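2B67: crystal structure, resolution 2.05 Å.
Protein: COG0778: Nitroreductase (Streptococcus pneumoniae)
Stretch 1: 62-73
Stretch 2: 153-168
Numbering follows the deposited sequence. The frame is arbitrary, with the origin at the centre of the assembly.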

# COMPACT_ATOMS: atom_id res chain seq x y z
N LYS A 62 -23.03 0.03 10.95
CA LYS A 62 -23.16 0.40 12.39
C LYS A 62 -21.82 0.46 13.10
O LYS A 62 -21.74 1.06 14.20
CB LYS A 62 -24.05 -0.60 13.14
CG LYS A 62 -25.48 -0.61 12.67
CD LYS A 62 -26.26 -1.64 13.46
CE LYS A 62 -27.65 -1.76 12.90
NZ LYS A 62 -28.27 -3.02 13.42
N LEU A 63 -20.79 -0.12 12.46
CA LEU A 63 -19.40 -0.10 12.99
C LEU A 63 -18.55 1.09 12.51
O LEU A 63 -17.41 1.30 12.95
CB LEU A 63 -18.69 -1.39 12.63
CG LEU A 63 -19.36 -2.70 13.05
CD1 LEU A 63 -18.38 -3.78 12.74
CD2 LEU A 63 -19.79 -2.71 14.55
N ALA A 64 -19.11 1.85 11.58
CA ALA A 64 -18.37 2.94 10.94
C ALA A 64 -18.60 4.25 11.71
O ALA A 64 -19.72 4.52 12.14
CB ALA A 64 -18.85 3.09 9.47
N TYR A 65 -17.56 5.08 11.84
CA TYR A 65 -17.69 6.34 12.59
C TYR A 65 -18.17 7.51 11.72
O TYR A 65 -17.87 7.55 10.52
CB TYR A 65 -16.34 6.77 13.18
CG TYR A 65 -15.57 5.76 14.02
CD1 TYR A 65 -14.18 5.68 13.94
CD2 TYR A 65 -16.23 4.91 14.89
CE1 TYR A 65 -13.47 4.76 14.69
CE2 TYR A 65 -15.53 3.99 15.64
CZ TYR A 65 -14.15 3.93 15.53
OH TYR A 65 -13.45 3.04 16.32
N GLY A 66 -18.86 8.47 12.33
CA GLY A 66 -19.20 9.73 11.65
C GLY A 66 -19.89 9.49 10.32
O GLY A 66 -20.74 8.61 10.21
N SER A 67 -19.48 10.23 9.30
CA SER A 67 -20.08 10.14 7.97
C SER A 67 -19.74 8.83 7.23
O SER A 67 -20.26 8.58 6.14
CB SER A 67 -19.62 11.33 7.14
OG SER A 67 -18.22 11.22 6.90
N ASN A 68 -18.88 8.01 7.83
CA ASN A 68 -18.59 6.66 7.30
C ASN A 68 -19.83 5.81 7.41
O ASN A 68 -20.02 4.90 6.61
CB ASN A 68 -17.39 5.99 8.01
CG ASN A 68 -16.09 6.71 7.75
OD1 ASN A 68 -15.94 7.36 6.71
ND2 ASN A 68 -15.14 6.61 8.67
N PHE A 69 -20.67 6.09 8.42
CA PHE A 69 -21.93 5.37 8.55
C PHE A 69 -22.75 5.47 7.26
O PHE A 69 -23.24 4.46 6.74
CB PHE A 69 -22.77 5.86 9.76
CG PHE A 69 -24.12 5.21 9.81
CD1 PHE A 69 -24.27 3.91 10.28
CD2 PHE A 69 -25.27 5.89 9.35
CE1 PHE A 69 -25.50 3.29 10.30
CE2 PHE A 69 -26.50 5.28 9.36
CZ PHE A 69 -26.62 3.98 9.84
N GLU A 70 -22.92 6.68 6.74
CA GLU A 70 -23.71 6.84 5.51
C GLU A 70 -23.02 6.22 4.29
O GLU A 70 -23.68 5.68 3.40
CB GLU A 70 -23.99 8.31 5.26
CG GLU A 70 -25.20 8.83 6.06
CD GLU A 70 -24.84 9.35 7.43
OE1 GLU A 70 -23.65 9.31 7.82
OE2 GLU A 70 -25.78 9.79 8.12
N GLN A 71 -21.69 6.30 4.24
CA GLN A 71 -20.94 5.74 3.10
C GLN A 71 -21.12 4.23 3.02
O GLN A 71 -21.46 3.70 1.96
CB GLN A 71 -19.46 6.12 3.18
CG GLN A 71 -19.21 7.63 2.94
CD GLN A 71 -17.75 8.00 3.09
OE1 GLN A 71 -16.88 7.39 2.45
NE2 GLN A 71 -17.47 9.00 3.93
N VAL A 72 -20.92 3.54 4.13
CA VAL A 72 -21.06 2.11 4.13
C VAL A 72 -22.53 1.67 3.93
O VAL A 72 -22.80 0.65 3.27
CB VAL A 72 -20.41 1.46 5.37
CG1 VAL A 72 -20.51 -0.08 5.28
CG2 VAL A 72 -18.95 1.88 5.49
N SER A 73 -23.49 2.43 4.47
CA SER A 73 -24.93 2.09 4.30
C SER A 73 -25.37 2.20 2.86
O SER A 73 -26.13 1.33 2.40
CB SER A 73 -25.84 3.01 5.11
OG SER A 73 -25.67 2.83 6.49
N SER A 153 -14.73 4.33 -5.48
CA SER A 153 -14.43 3.65 -4.22
C SER A 153 -13.93 4.66 -3.23
O SER A 153 -13.52 5.75 -3.61
CB SER A 153 -13.33 2.57 -4.40
OG SER A 153 -12.17 3.10 -5.05
N ASN A 154 -13.94 4.29 -1.95
CA ASN A 154 -13.24 5.07 -0.93
C ASN A 154 -12.64 4.10 0.10
O ASN A 154 -13.29 3.10 0.43
CB ASN A 154 -14.21 6.03 -0.26
CG ASN A 154 -13.52 7.07 0.58
OD1 ASN A 154 -14.09 7.56 1.54
ND2 ASN A 154 -12.30 7.42 0.21
N ILE A 155 -11.43 4.38 0.60
CA ILE A 155 -10.77 3.56 1.61
C ILE A 155 -11.14 4.21 2.96
O ILE A 155 -10.97 5.43 3.14
CB ILE A 155 -9.23 3.57 1.37
CG1 ILE A 155 -8.89 2.84 0.07
CG2 ILE A 155 -8.46 2.93 2.53
CD1 ILE A 155 -7.53 3.16 -0.51
N ILE A 156 -11.67 3.41 3.89
CA ILE A 156 -12.15 3.90 5.16
C ILE A 156 -11.37 3.18 6.24
O ILE A 156 -11.30 1.94 6.26
CB ILE A 156 -13.70 3.63 5.35
CG1 ILE A 156 -14.52 4.52 4.40
CG2 ILE A 156 -14.15 3.83 6.78
CD1 ILE A 156 -15.99 4.02 4.27
N LEU A 157 -10.76 3.97 7.10
CA LEU A 157 -10.07 3.47 8.26
C LEU A 157 -10.85 3.78 9.54
O LEU A 157 -10.63 3.16 10.58
CB LEU A 157 -8.69 4.13 8.29
CG LEU A 157 -7.61 3.61 9.23
CD1 LEU A 157 -7.61 2.08 9.31
CD2 LEU A 157 -6.26 4.15 8.78
N GLY A 158 -11.78 4.74 9.48
CA GLY A 158 -12.60 5.10 10.66
C GLY A 158 -13.80 4.18 10.92
O GLY A 158 -14.96 4.49 10.54
N PHE A 159 -13.51 3.03 11.55
CA PHE A 159 -14.51 2.04 11.90
C PHE A 159 -13.98 1.25 13.08
O PHE A 159 -12.77 1.30 13.39
CB PHE A 159 -14.87 1.10 10.71
CG PHE A 159 -13.73 0.25 10.24
CD1 PHE A 159 -12.78 0.76 9.36
CD2 PHE A 159 -13.61 -1.07 10.66
CE1 PHE A 159 -11.70 -0.07 8.90
CE2 PHE A 159 -12.56 -1.87 10.21
CZ PHE A 159 -11.61 -1.37 9.33
N ASP A 160 -14.90 0.54 13.74
CA ASP A 160 -14.64 -0.18 14.97
C ASP A 160 -14.12 -1.59 14.66
O ASP A 160 -14.90 -2.51 14.50
CB ASP A 160 -15.95 -0.30 15.77
CG ASP A 160 -15.76 -0.99 17.11
OD1 ASP A 160 -14.59 -1.35 17.39
OD2 ASP A 160 -16.74 -1.12 17.89
N LYS A 161 -12.81 -1.73 14.57
CA LYS A 161 -12.19 -2.97 14.15
C LYS A 161 -12.53 -4.16 15.03
O LYS A 161 -12.57 -5.30 14.54
CB LYS A 161 -10.66 -2.82 14.04
CG LYS A 161 -10.22 -2.04 12.81
CD LYS A 161 -8.79 -1.58 12.95
CE LYS A 161 -8.25 -0.88 11.68
NZ LYS A 161 -6.76 -0.92 11.71
N SER A 162 -12.81 -3.90 16.31
CA SER A 162 -13.05 -4.97 17.29
C SER A 162 -14.35 -5.74 17.06
O SER A 162 -14.56 -6.84 17.61
CB SER A 162 -13.05 -4.38 18.72
OG SER A 162 -14.23 -3.62 18.99
N LYS A 163 -15.26 -5.21 16.26
CA LYS A 163 -16.53 -5.95 16.07
C LYS A 163 -16.68 -6.55 14.68
O LYS A 163 -17.66 -7.26 14.40
CB LYS A 163 -17.76 -5.07 16.39
CG LYS A 163 -17.88 -4.67 17.86
CD LYS A 163 -19.09 -3.75 18.10
CE LYS A 163 -19.26 -3.45 19.61
NZ LYS A 163 -20.28 -2.36 19.82
N VAL A 164 -15.72 -6.24 13.80
CA VAL A 164 -15.88 -6.58 12.38
C VAL A 164 -15.90 -8.09 12.15
O VAL A 164 -16.71 -8.57 11.34
CB VAL A 164 -14.80 -5.91 11.44
CG1 VAL A 164 -15.03 -6.38 10.01
CG2 VAL A 164 -14.90 -4.38 11.43
N ASN A 165 -15.04 -8.83 12.84
CA ASN A 165 -14.98 -10.29 12.66
C ASN A 165 -16.31 -10.91 13.01
O ASN A 165 -16.78 -11.79 12.31
CB ASN A 165 -13.90 -10.94 13.52
CG ASN A 165 -12.50 -10.75 12.96
OD1 ASN A 165 -11.94 -11.64 12.31
ND2 ASN A 165 -11.92 -9.60 13.25
N GLU A 166 -16.88 -10.47 14.12
CA GLU A 166 -18.16 -10.96 14.62
C GLU A 166 -19.29 -10.65 13.63
O GLU A 166 -19.97 -11.55 13.17
CB GLU A 166 -18.40 -10.31 15.99
CG GLU A 166 -19.73 -10.58 16.65
CD GLU A 166 -19.73 -10.15 18.11
OE1 GLU A 166 -20.13 -11.00 18.96
OE2 GLU A 166 -19.30 -8.99 18.42
N VAL A 167 -19.45 -9.38 13.27
CA VAL A 167 -20.44 -8.94 12.30
C VAL A 167 -20.34 -9.65 10.93
O VAL A 167 -21.34 -10.06 10.36
CB VAL A 167 -20.40 -7.40 12.14
CG1 VAL A 167 -21.28 -6.91 11.02
CG2 VAL A 167 -20.80 -6.73 13.46
N LEU A 168 -19.12 -9.82 10.41
CA LEU A 168 -18.94 -10.43 9.10
C LEU A 168 -18.71 -11.94 9.13
O LEU A 168 -18.53 -12.55 8.07
CB LEU A 168 -17.80 -9.72 8.34
CG LEU A 168 -17.99 -8.24 8.05
CD1 LEU A 168 -16.94 -7.68 7.11
CD2 LEU A 168 -19.36 -8.01 7.47

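The contact begins at Leu 63, which serves it with both backbone and side chain. Its carbonyl O accepts a hydrogen bond from Asp 160 N at 2.7 Å, and the same oxygen lies 3.2 Å from Phe 159 CA in a CA-H...O contact. The CA-to-CB bond points sideways, yet the branched end comes nearer the helix that follows Asp 160: Leu 63 CD1 packs 3.8 Å from Val 164 CG2 and 3.9 Å from Val 167 CG2, while CD2 lies 3.6 Å from Lys 163 CB. A long, forked apolar chain suits this place because it can reach all three residues.

Ala 64 forms a single beta bridge with Phe 159, their CA atoms only 4.1 Å apart. Its small methyl group points sideways and takes little part. The bridge is completed on its far side by Tyr 65, whose N donates to Gly 158 O at 3.0 Å, with a nearly straight angle of 176°. The Tyr 65 ring has Phe 159 N over one face, and its length carries OH to 3.7 Å from Asp 160 CA.

A type II' turn from Tyr 65 to Asn 68 then leads into the helix. Gly 66 has a positive phi, which favours glycine, and touches nothing across the contact. Asn 68 points toward the other stretch, and its ND2 donates to Gly 158 O at 2.8 Å, so one carbonyl accepts both a backbone and a side-chain donor. Glycine suits position 158: an ideal CB there would lie 2.7 Å from Asn 68 ND2, a clash.

One helical turn on, Gln 71 also points toward the strand, its long chain bringing OE1 to 3.9 Å from Ile 156 CD1. Val 72 closes the contact, its CG2 resting 3.9 Å from Ile 156 CD1 in a buried apolar pairing.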